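Local coordinates for DNA translocase coupling protein (Clostridium perfringens, PDB 6O1X) that probably binds ATP and DNA as an FtsK/SpoIIIE-type translocase, coupling nucleotide use to DNA movement in conjugation of a clostridial plasmid, at residues A[142-147]-A[340-345]. Residues are numbered along the deposited sequence; the frame is centred on the assembly and turned at random.
With AGS (phosphothiophosphoric acid-adenylate ester), chain E.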
loop_
_atom_site.group_PDB
_atom_site.type_symbol
_atom_site.label_atom_id
_atom_site.label_comp_id
_atom_site.label_asym_id
_atom_site.label_seq_id
_atom_site.Cartn_x
_atom_site.Cartn_y
_atom_site.Cartn_z
ATOM N N LYS A 142 2.439 -5.022 -5.495
ATOM C CA LYS A 142 2.694 -3.700 -4.927
ATOM C C LYS A 142 3.041 -2.645 -5.999
ATOM O O LYS A 142 2.904 -1.460 -5.732
ATOM C CB LYS A 142 3.758 -3.769 -3.813
ATOM C CG LYS A 142 5.192 -4.025 -4.285
ATOM C CD LYS A 142 6.010 -2.726 -4.424
ATOM C CE LYS A 142 7.446 -2.960 -4.867
ATOM N NZ LYS A 142 7.534 -3.665 -6.193
ATOM N N SER A 143 3.479 -3.077 -7.196
ATOM C CA SER A 143 3.824 -2.196 -8.313
ATOM C C SER A 143 2.620 -1.978 -9.184
ATOM O O SER A 143 2.574 -0.982 -9.888
ATOM C CB SER A 143 4.954 -2.790 -9.148
ATOM O OG SER A 143 6.216 -2.595 -8.538
ATOM N N VAL A 144 1.654 -2.915 -9.168
ATOM C CA VAL A 144 0.392 -2.847 -9.923
ATOM C C VAL A 144 -0.355 -1.605 -9.370
ATOM O O VAL A 144 -0.856 -0.802 -10.148
ATOM C CB VAL A 144 -0.413 -4.184 -9.767
ATOM C CG1 VAL A 144 -1.915 -3.986 -9.944
ATOM C CG2 VAL A 144 0.094 -5.256 -10.726
ATOM N N ILE A 145 -0.324 -1.414 -8.030
ATOM C CA ILE A 145 -0.929 -0.275 -7.321
ATOM C C ILE A 145 -0.343 1.046 -7.805
ATOM O O ILE A 145 -1.089 1.959 -8.121
ATOM C CB ILE A 145 -0.855 -0.423 -5.770
ATOM C CG1 ILE A 145 -1.500 -1.750 -5.335
ATOM C CG2 ILE A 145 -1.533 0.783 -5.056
ATOM C CD1 ILE A 145 -1.178 -2.154 -3.959
ATOM N N LEU A 146 0.971 1.121 -7.917
ATOM C CA LEU A 146 1.630 2.336 -8.390
ATOM C C LEU A 146 1.289 2.653 -9.844
ATOM O O LEU A 146 0.970 3.801 -10.148
ATOM C CB LEU A 146 3.139 2.294 -8.137
ATOM C CG LEU A 146 3.543 2.118 -6.675
ATOM C CD1 LEU A 146 5.024 2.076 -6.538
ATOM C CD2 LEU A 146 3.004 3.237 -5.817
ATOM N N ARG A 147 1.244 1.645 -10.706
ATOM C CA ARG A 147 0.861 1.828 -12.112
ATOM C C ARG A 147 -0.630 2.207 -12.248
ATOM O O ARG A 147 -0.981 2.970 -13.129
ATOM C CB ARG A 147 1.263 0.618 -12.978
ATOM C CG ARG A 147 2.794 0.434 -13.052
ATOM C CD ARG A 147 3.231 -0.680 -13.990
ATOM N NE ARG A 147 2.684 -1.969 -13.565
ATOM C CZ ARG A 147 3.398 -3.073 -13.386
ATOM N NH1 ARG A 147 4.710 -3.065 -13.590
ATOM N NH2 ARG A 147 2.809 -4.191 -12.990
ATOM N N ALA A 340 -6.757 -4.487 -3.464
ATOM C CA ALA A 340 -6.260 -3.600 -4.513
ATOM C C ALA A 340 -6.847 -3.962 -5.860
ATOM O O ALA A 340 -6.971 -5.152 -6.164
ATOM C CB ALA A 340 -4.740 -3.672 -4.585
ATOM N N PHE A 341 -7.164 -2.944 -6.686
ATOM C CA PHE A 341 -7.620 -3.163 -8.049
ATOM C C PHE A 341 -6.497 -3.806 -8.800
ATOM O O PHE A 341 -5.316 -3.536 -8.550
ATOM C CB PHE A 341 -8.006 -1.874 -8.785
ATOM C CG PHE A 341 -9.139 -1.082 -8.194
ATOM C CD1 PHE A 341 -10.414 -1.627 -8.095
ATOM C CD2 PHE A 341 -8.955 0.242 -7.813
ATOM C CE1 PHE A 341 -11.469 -0.890 -7.533
ATOM C CE2 PHE A 341 -10.017 0.995 -7.289
ATOM C CZ PHE A 341 -11.268 0.423 -7.150
ATOM N N TYR A 342 -6.860 -4.704 -9.678
ATOM C CA TYR A 342 -5.880 -5.338 -10.498
ATOM C C TYR A 342 -5.821 -4.520 -11.768
ATOM O O TYR A 342 -6.786 -4.484 -12.564
ATOM C CB TYR A 342 -6.202 -6.811 -10.759
ATOM C CG TYR A 342 -5.110 -7.504 -11.544
ATOM C CD1 TYR A 342 -3.770 -7.335 -11.208
ATOM C CD2 TYR A 342 -5.413 -8.312 -12.632
ATOM C CE1 TYR A 342 -2.761 -7.984 -11.912
ATOM C CE2 TYR A 342 -4.408 -8.944 -13.360
ATOM C CZ TYR A 342 -3.082 -8.781 -12.993
ATOM O OH TYR A 342 -2.073 -9.414 -13.684
ATOM N N PHE A 343 -4.704 -3.792 -11.896
ATOM C CA PHE A 343 -4.381 -2.999 -13.068
ATOM C C PHE A 343 -3.441 -3.854 -13.911
ATOM O O PHE A 343 -2.259 -4.042 -13.580
ATOM C CB PHE A 343 -3.732 -1.647 -12.693
ATOM C CG PHE A 343 -3.562 -0.735 -13.881
ATOM C CD1 PHE A 343 -4.624 0.030 -14.345
ATOM C CD2 PHE A 343 -2.336 -0.637 -14.535
ATOM C CE1 PHE A 343 -4.464 0.871 -15.441
ATOM C CE2 PHE A 343 -2.180 0.198 -15.642
ATOM C CZ PHE A 343 -3.244 0.946 -16.088
ATOM N N ASP A 344 -4.005 -4.416 -14.963
ATOM C CA ASP A 344 -3.340 -5.279 -15.922
ATOM C C ASP A 344 -2.960 -4.409 -17.090
ATOM O O ASP A 344 -3.839 -3.970 -17.816
ATOM C CB ASP A 344 -4.328 -6.371 -16.370
ATOM C CG ASP A 344 -3.767 -7.456 -17.258
ATOM O OD1 ASP A 344 -2.857 -7.153 -18.080
ATOM O OD2 ASP A 344 -4.257 -8.598 -17.167
ATOM N N ASP A 345 -1.667 -4.183 -17.287
ATOM C CA ASP A 345 -1.081 -3.382 -18.362
ATOM C C ASP A 345 -1.604 -3.702 -19.754
ATOM O O ASP A 345 -1.911 -2.778 -20.503
ATOM C CB ASP A 345 0.442 -3.524 -18.346
ATOM C CG ASP A 345 1.129 -2.592 -17.386
ATOM O OD1 ASP A 345 0.627 -1.468 -17.196
ATOM O OD2 ASP A 345 2.182 -2.977 -16.842
HETATM P PG AGS E . 5.994 -7.165 -7.812
HETATM S S1G AGS E . 6.482 -8.796 -8.669
HETATM O O2G AGS E . 6.953 -5.948 -8.156
HETATM O O3G AGS E . 5.945 -7.009 -6.252
HETATM P PB AGS E . 3.832 -6.411 -9.661
HETATM O O1B AGS E . 4.760 -6.077 -10.773
HETATM O O2B AGS E . 2.854 -5.334 -9.321
HETATM O O3B AGS E . 4.548 -6.765 -8.282
HETATM P PA AGS E . 2.867 -8.833 -11.090
HETATM O O1A AGS E . 1.613 -8.661 -11.857
HETATM O O2A AGS E . 4.197 -8.834 -11.861
HETATM O O3A AGS E . 2.985 -7.731 -9.945
HETATM O "O5'" AGS E . 2.798 -10.228 -10.329
HETATM C "C5'" AGS E . 1.886 -10.421 -9.232
HETATM C "C4'" AGS E . 0.991 -11.620 -9.447
HETATM O "O4'" AGS E . -0.185 -11.490 -8.624
HETATM C "C3'" AGS E . 0.468 -11.890 -10.859
HETATM O "O3'" AGS E . 0.323 -13.286 -11.121
HETATM C "C2'" AGS E . -0.859 -11.118 -10.892
HETATM O "O2'" AGS E . -1.848 -11.743 -11.705
HETATM C "C1'" AGS E . -1.303 -11.131 -9.419
HETATM N N9 AGS E . -1.825 -9.857 -8.934
HETATM C C8 AGS E . -1.136 -8.688 -8.730
HETATM N N7 AGS E . -1.865 -7.714 -8.244
HETATM C C5 AGS E . -3.130 -8.274 -8.133
HETATM C C6 AGS E . -4.378 -7.742 -7.740
HETATM N N6 AGS E . -4.562 -6.473 -7.366
HETATM N N1 AGS E . -5.455 -8.562 -7.782
HETATM C C2 AGS E . -5.290 -9.826 -8.193
HETATM N N3 AGS E . -4.168 -10.434 -8.594
HETATM C C4 AGS E . -3.118 -9.598 -8.548
#
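Val144 packs into the backbone of 341-343: with CG1 anti to the backbone N (chi1 154°), that methyl reaches to 3.4 Å from Phe343 N and meets Tyr342 CD1, while CG2 turns to the nucleotide. One helical turn beyond Val144, Arg147 O lies over one face of the Phe343 ring, toward its rim, and on the other flank Ile145 CG1 rests 3.8 Å from Ala340 CB. This part, methyls and a ring against backbone and alanine, is buried and tightly packed. The junction of Arg147 with the partly exposed Asp345 is looser: Asp345 OD2 stands 3.5 Å from Arg147 NE but well out of the guanidinium plane, and no N-H points at it, a salt bridge of charges only; hydrogen bonds hold Arg147 NH1 to Glu170 O and Asp345 OD1 to Tyr175 OH. Both segments grip the ATP analogue. On the P-loop side, the amides of Ser143 and Val144 give weak hydrogen bonds to AGS O2B. Ending strand 334-340, Ala340 O accepts a hydrogen bond from AGS N6 (3.0 Å, 160°), while the Tyr342 ring leans aslant on the adenine, CD1 3.3 Å from AGS C5. Within this P-loop ATPase part, sequence-distant regions thus hold triphosphate and base, consistent with adenine selection through N6.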